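Local coordinates for protein putative Glycosidase (Bacteroides thetaiotaomicron, PDB 3R67) that is a putative glycosidase whose precise role is not established, and whose family belongs to a clan characterised by five-bladed beta-propeller folds, at residues Y86-S89 against F95-M98; G61-L66 against Y336-C341. All blocks are in the same frame, centred on the assembly; numbering follows the deposited sequence.

Contact 1 of 2, residues Y86-S89 against F95-M98; sequences YAYS and FNRM
Y88 and N96 face each other as an antiparallel hydrogen-bonded pair: Y88 N reaches N96 O at 2.9 Å, and N96 N returns the bond to Y88 O. The bond from M98 N to Y86 O, also 2.9 Å, is nearly straight, 171° at the hydrogen. On the face that carries Y88 and N96, one water accepts from N96 ND2 and donates to Y88 O; another lies 2.6 Å from Y88 OH, in the plane of the ring, and makes a weak bond to R97 O. Asparagine and tyrosine suit this partly open face, since both offer a polar end to water. R97 points the other way, where its guanidinium forms a salt bridge with E47 and NE bonds to the hydroxyl of Y67. The two segments make a beta hairpin at the outer edge of a four-stranded antiparallel sheet, consistent with a propeller blade whose last strand is the short 96-97. S89 OG bonds to H94 O and G92 N of the connecting turn, while its CB sits 3.5 Å from the centroid of the F95 ring, almost on the ring normal. A87 is small enough to lie between neighbours, its CB 3.8 Å from both F95 CD2 and R97 CG. With chi1 at 54°, the Y88 ring folds back across the partner strand and covers N96 CB, 3.5 Å from CZ. At the other end M98, present as selenomethionine, bends at its last torsion and lays SE over the Y86 ring, 4.1 Å from the centroid, a Met-aromatic contact.

Contact 2 of 2, residues G61-L66 against Y336-C341; sequences GKVVVL and YLYYGC
V65 presents one methyl, CG2, to the flat face of the Y338 ring, and V63 presents another, CG1, to the hydroxyl end of the same residue. The V65 methyl stands 3.8 Å from the ring centroid and 17° off the normal, a CH-pi contact displaced toward the rim carbons CD1 and CE1. V63 CG1 comes in obliquely, 3.3 Å from Y338 OH and 3.8 Å from Y338 CZ. As every second residue of one strand, the two valines direct their side chains to the same side of their sheet, and the tyrosine is long enough to span both. The valines use different branches: in V63 the touching CG1 is anti to the backbone N (chi1 179°), whereas in V65 the touching CG2 is anti to the carbonyl carbon. The backbones stay well apart, with the CA atoms of V65 and Y338 8.0 Å from each other, as expected for two sheets packed face to face through their side chains. Strand 62-70 belongs to the sheet that starts at 50-59, and strand 334-341 is the middle strand of the sheet 323-351, so the contact joins strands from near the two ends of the chain, consistent with neighbouring blades meeting where a propeller ring closes. P54 and A56 of strand 50-59 also touch Y338, and H331 lies against V63. Beta-branched valine, which favours extended backbone, gives a compact apolar surface here, while tyrosine adds breadth and one polar atom. No hydrogen bond crosses between the two segments, so their cohesion is dispersive; the buried Y338 OH is instead satisfied by G92 O, which probably helps to fix where the hydroxyl end of the ring lies.

Strands 62-70 and 82-89 are neighbours in one sheet, so the two contacts share a hydrogen-bonded seam: S89 O lies 2.8 Å from V63 N, and A87 O lies 2.8 Å from V65 N. Their centres are about 10 Å apart. F95 of contact 1 also packs on V65 of contact 2, CE2 to CG2 at 3.5 Å, while the turn between 86-89 and 95-98 meets both contacts through G92. Contact 1 pairs an inner strand with the edge strand 96-97 of that sheet, whereas contact 2 packs the sheet on the one holding strand 334-341, probably the adjacent blade. A bound 1,2-ethanediol, probably from the crystallisation liquor, lies about 4 Å from the side chain of Y88.

Contact 1 of 2, residues Y86-S89 against F95-M98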
loop_
_atom_site.group_PDB
_atom_site.type_symbol
_atom_site.label_atom_id
_atom_site.label_comp_id
_atom_site.label_asym_id
_atom_site.label_seq_id
_atom_site.Cartn_x
_atom_site.Cartn_y
_atom_site.Cartn_z
ATOM N N TYR A 86 -1.848 -12.176 -8.915
ATOM C CA TYR A 86 -3.153 -11.641 -9.291
ATOM C C TYR A 86 -4.261 -12.530 -8.716
ATOM O O TYR A 86 -4.333 -13.712 -9.041
ATOM C CB TYR A 86 -3.214 -11.575 -10.822
ATOM C CG TYR A 86 -4.462 -10.955 -11.433
ATOM C CD1 TYR A 86 -5.663 -11.674 -11.504
ATOM C CD2 TYR A 86 -4.395 -9.742 -12.117
ATOM C CE1 TYR A 86 -6.779 -11.156 -12.155
ATOM C CE2 TYR A 86 -5.497 -9.221 -12.779
ATOM C CZ TYR A 86 -6.696 -9.919 -12.781
ATOM O OH TYR A 86 -7.795 -9.371 -13.410
ATOM N N ALA A 87 -5.094 -11.961 -7.828
ATOM C CA ALA A 87 -6.233 -12.653 -7.211
ATOM C C ALA A 87 -7.485 -11.885 -7.540
ATOM O O ALA A 87 -7.457 -10.666 -7.522
ATOM C CB ALA A 87 -6.037 -12.805 -5.713
ATOM N N TYR A 88 -8.555 -12.571 -7.933
ATOM C CA TYR A 88 -9.787 -11.901 -8.353
ATOM C C TYR A 88 -10.989 -12.513 -7.628
ATOM O O TYR A 88 -11.026 -13.724 -7.369
ATOM C CB TYR A 88 -9.962 -11.971 -9.895
ATOM C CG TYR A 88 -9.895 -13.380 -10.467
ATOM C CD1 TYR A 88 -8.668 -14.001 -10.713
ATOM C CD2 TYR A 88 -11.058 -14.073 -10.805
ATOM C CE1 TYR A 88 -8.604 -15.294 -11.238
ATOM C CE2 TYR A 88 -11.007 -15.364 -11.331
ATOM C CZ TYR A 88 -9.779 -15.966 -11.557
ATOM O OH TYR A 88 -9.736 -17.243 -12.074
ATOM N N SER A 89 -11.971 -11.658 -7.310
ATOM C CA SER A 89 -13.189 -12.027 -6.585
ATOM C C SER A 89 -14.408 -11.296 -7.089
ATOM O O SER A 89 -14.343 -10.098 -7.360
ATOM C CB SER A 89 -13.026 -11.713 -5.093
ATOM O OG SER A 89 -14.182 -12.061 -4.341
ATOM N N PHE A 95 -11.583 -15.489 -3.214
ATOM C CA PHE A 95 -10.688 -15.186 -4.315
ATOM C C PHE A 95 -10.153 -16.396 -5.028
ATOM O O PHE A 95 -9.899 -17.432 -4.409
ATOM C CB PHE A 95 -9.479 -14.402 -3.758
ATOM C CG PHE A 95 -9.801 -12.956 -3.472
ATOM C CD1 PHE A 95 -10.448 -12.587 -2.291
ATOM C CD2 PHE A 95 -9.478 -11.964 -4.390
ATOM C CE1 PHE A 95 -10.787 -11.250 -2.052
ATOM C CE2 PHE A 95 -9.811 -10.630 -4.146
ATOM C CZ PHE A 95 -10.460 -10.280 -2.977
ATOM N N ASN A 96 -9.965 -16.239 -6.353
ATOM C CA ASN A 96 -9.279 -17.173 -7.249
ATOM C C ASN A 96 -7.966 -16.535 -7.626
ATOM O O ASN A 96 -7.831 -15.320 -7.479
ATOM C CB ASN A 96 -10.103 -17.573 -8.456
ATOM C CG ASN A 96 -11.201 -18.538 -8.114
ATOM O OD1 ASN A 96 -10.955 -19.662 -7.649
ATOM N ND2 ASN A 96 -12.428 -18.148 -8.391
ATOM N N ARG A 97 -6.980 -17.322 -8.042
ATOM C CA ARG A 97 -5.647 -16.784 -8.301
ATOM C C ARG A 97 -5.039 -17.286 -9.595
ATOM O O ARG A 97 -5.208 -18.447 -9.976
ATOM C CB ARG A 97 -4.707 -17.187 -7.148
ATOM C CG ARG A 97 -5.006 -16.507 -5.807
ATOM C CD ARG A 97 -4.553 -17.333 -4.608
ATOM N NE ARG A 97 -3.104 -17.489 -4.530
ATOM C CZ ARG A 97 -2.485 -18.142 -3.556
ATOM N NH1 ARG A 97 -3.184 -18.741 -2.603
ATOM N NH2 ARG A 97 -1.163 -18.218 -3.538
HETATM N N MSE A 98 -4.267 -16.406 -10.240
HETATM C CA MSE A 98 -3.443 -16.776 -11.381
HETATM C C MSE A 98 -2.239 -17.539 -10.848
HETATM O O MSE A 98 -1.834 -17.315 -9.697
HETATM C CB MSE A 98 -3.049 -15.556 -12.217
HETATM C CG MSE A 98 -4.229 -15.029 -13.042
HETATM SE SE MSE A 98 -3.787 -13.485 -14.137
HETATM C CE MSE A 98 -2.316 -14.253 -15.205
HETATM O O HOH W 1 -0.814 -14.574 -9.886
HETATM O O HOH W 2 -13.173 -15.251 -8.447
HETATM O O HOH W 3 -7.577 -18.706 -12.461
#

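Contact 2 of 2, residues G61-L66 against Y336-C341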
loop_
_atom_site.group_PDB
_atom_site.type_symbol
_atom_site.label_atom_id
_atom_site.label_comp_id
_atom_site.label_asym_id
_atom_site.label_seq_id
_atom_site.Cartn_x
_atom_site.Cartn_y
_atom_site.Cartn_z
ATOM N N GLY A 61 -16.171 -5.374 -12.903
ATOM C CA GLY A 61 -17.118 -5.874 -11.903
ATOM C C GLY A 61 -16.554 -6.814 -10.852
ATOM O O GLY A 61 -17.315 -7.386 -10.063
ATOM N N LYS A 62 -15.216 -6.958 -10.813
ATOM C CA LYS A 62 -14.545 -7.834 -9.855
ATOM C C LYS A 62 -13.552 -7.067 -8.991
ATOM O O LYS A 62 -13.033 -6.026 -9.400
ATOM C CB LYS A 62 -13.807 -8.995 -10.572
ATOM C CG LYS A 62 -14.741 -9.944 -11.313
ATOM C CD LYS A 62 -14.012 -11.125 -11.946
ATOM C CE LYS A 62 -14.973 -12.044 -12.657
ATOM N NZ LYS A 62 -14.284 -13.203 -13.254
ATOM N N VAL A 63 -13.325 -7.577 -7.780
ATOM C CA VAL A 63 -12.296 -7.068 -6.883
ATOM C C VAL A 63 -11.006 -7.765 -7.285
ATOM O O VAL A 63 -10.977 -8.994 -7.311
ATOM C CB VAL A 63 -12.617 -7.237 -5.370
ATOM C CG1 VAL A 63 -11.482 -6.694 -4.518
ATOM C CG2 VAL A 63 -13.948 -6.575 -4.993
ATOM N N VAL A 64 -9.960 -7.008 -7.629
ATOM C CA VAL A 64 -8.677 -7.595 -8.005
ATOM C C VAL A 64 -7.656 -7.192 -6.965
ATOM O O VAL A 64 -7.507 -6.008 -6.686
ATOM C CB VAL A 64 -8.221 -7.217 -9.436
ATOM C CG1 VAL A 64 -6.815 -7.743 -9.729
ATOM C CG2 VAL A 64 -9.208 -7.722 -10.476
ATOM N N VAL A 65 -6.986 -8.185 -6.368
ATOM C CA VAL A 65 -5.957 -7.991 -5.361
ATOM C C VAL A 65 -4.616 -8.360 -6.013
ATOM O O VAL A 65 -4.464 -9.464 -6.553
ATOM C CB VAL A 65 -6.262 -8.800 -4.056
ATOM C CG1 VAL A 65 -5.022 -8.967 -3.172
ATOM C CG2 VAL A 65 -7.424 -8.188 -3.269
ATOM N N LEU A 66 -3.674 -7.415 -6.010
ATOM C CA LEU A 66 -2.319 -7.645 -6.538
ATOM C C LEU A 66 -1.415 -7.817 -5.329
ATOM O O LEU A 66 -1.108 -6.836 -4.649
ATOM C CB LEU A 66 -1.842 -6.519 -7.500
ATOM C CG LEU A 66 -2.722 -6.232 -8.733
ATOM C CD1 LEU A 66 -2.152 -5.072 -9.526
ATOM C CD2 LEU A 66 -2.861 -7.466 -9.647
ATOM N N TYR A 336 -14.013 -2.650 1.488
ATOM C CA TYR A 336 -13.159 -3.821 1.708
ATOM C C TYR A 336 -11.723 -3.364 1.829
ATOM O O TYR A 336 -11.195 -2.742 0.912
ATOM C CB TYR A 336 -13.337 -4.850 0.566
ATOM C CG TYR A 336 -14.728 -5.439 0.533
ATOM C CD1 TYR A 336 -15.791 -4.740 -0.034
ATOM C CD2 TYR A 336 -14.989 -6.689 1.082
ATOM C CE1 TYR A 336 -17.075 -5.266 -0.047
ATOM C CE2 TYR A 336 -16.268 -7.235 1.051
ATOM C CZ TYR A 336 -17.313 -6.513 0.495
ATOM O OH TYR A 336 -18.588 -7.023 0.484
ATOM N N LEU A 337 -11.118 -3.631 2.986
ATOM C CA LEU A 337 -9.747 -3.239 3.329
ATOM C C LEU A 337 -8.849 -4.471 3.274
ATOM O O LEU A 337 -9.080 -5.432 4.016
ATOM C CB LEU A 337 -9.742 -2.576 4.732
ATOM C CG LEU A 337 -8.422 -1.953 5.228
ATOM C CD1 LEU A 337 -8.007 -0.768 4.363
ATOM C CD2 LEU A 337 -8.562 -1.470 6.649
ATOM N N TYR A 338 -7.849 -4.450 2.378
ATOM C CA TYR A 338 -6.934 -5.573 2.176
ATOM C C TYR A 338 -5.597 -5.251 2.809
ATOM O O TYR A 338 -5.112 -4.120 2.711
ATOM C CB TYR A 338 -6.792 -5.907 0.681
ATOM C CG TYR A 338 -8.130 -6.306 0.103
ATOM C CD1 TYR A 338 -8.584 -7.615 0.188
ATOM C CD2 TYR A 338 -8.995 -5.350 -0.417
ATOM C CE1 TYR A 338 -9.834 -7.979 -0.309
ATOM C CE2 TYR A 338 -10.237 -5.702 -0.936
ATOM C CZ TYR A 338 -10.666 -7.010 -0.852
ATOM O OH TYR A 338 -11.920 -7.336 -1.306
ATOM N N TYR A 339 -5.042 -6.233 3.537
ATOM C CA TYR A 339 -3.833 -5.970 4.296
ATOM C C TYR A 339 -2.941 -7.202 4.428
ATOM O O TYR A 339 -3.390 -8.345 4.299
ATOM C CB TYR A 339 -4.206 -5.451 5.712
ATOM C CG TYR A 339 -5.076 -6.368 6.540
ATOM C CD1 TYR A 339 -6.466 -6.305 6.460
ATOM C CD2 TYR A 339 -4.517 -7.235 7.474
ATOM C CE1 TYR A 339 -7.279 -7.109 7.263
ATOM C CE2 TYR A 339 -5.318 -8.040 8.286
ATOM C CZ TYR A 339 -6.700 -7.973 8.175
ATOM O OH TYR A 339 -7.489 -8.740 8.992
ATOM N N GLY A 340 -1.674 -6.926 4.710
ATOM C CA GLY A 340 -0.677 -7.960 4.938
ATOM C C GLY A 340 -0.718 -8.368 6.386
ATOM O O GLY A 340 -0.899 -7.517 7.258
ATOM N N CYS A 341 -0.553 -9.669 6.642
ATOM C CA CYS A 341 -0.585 -10.254 7.986
ATOM C C CYS A 341 0.777 -10.751 8.334
ATOM O O CYS A 341 1.189 -11.782 7.784
ATOM C CB CYS A 341 -1.615 -11.381 8.062
ATOM S SG CYS A 341 -3.246 -10.930 7.460
#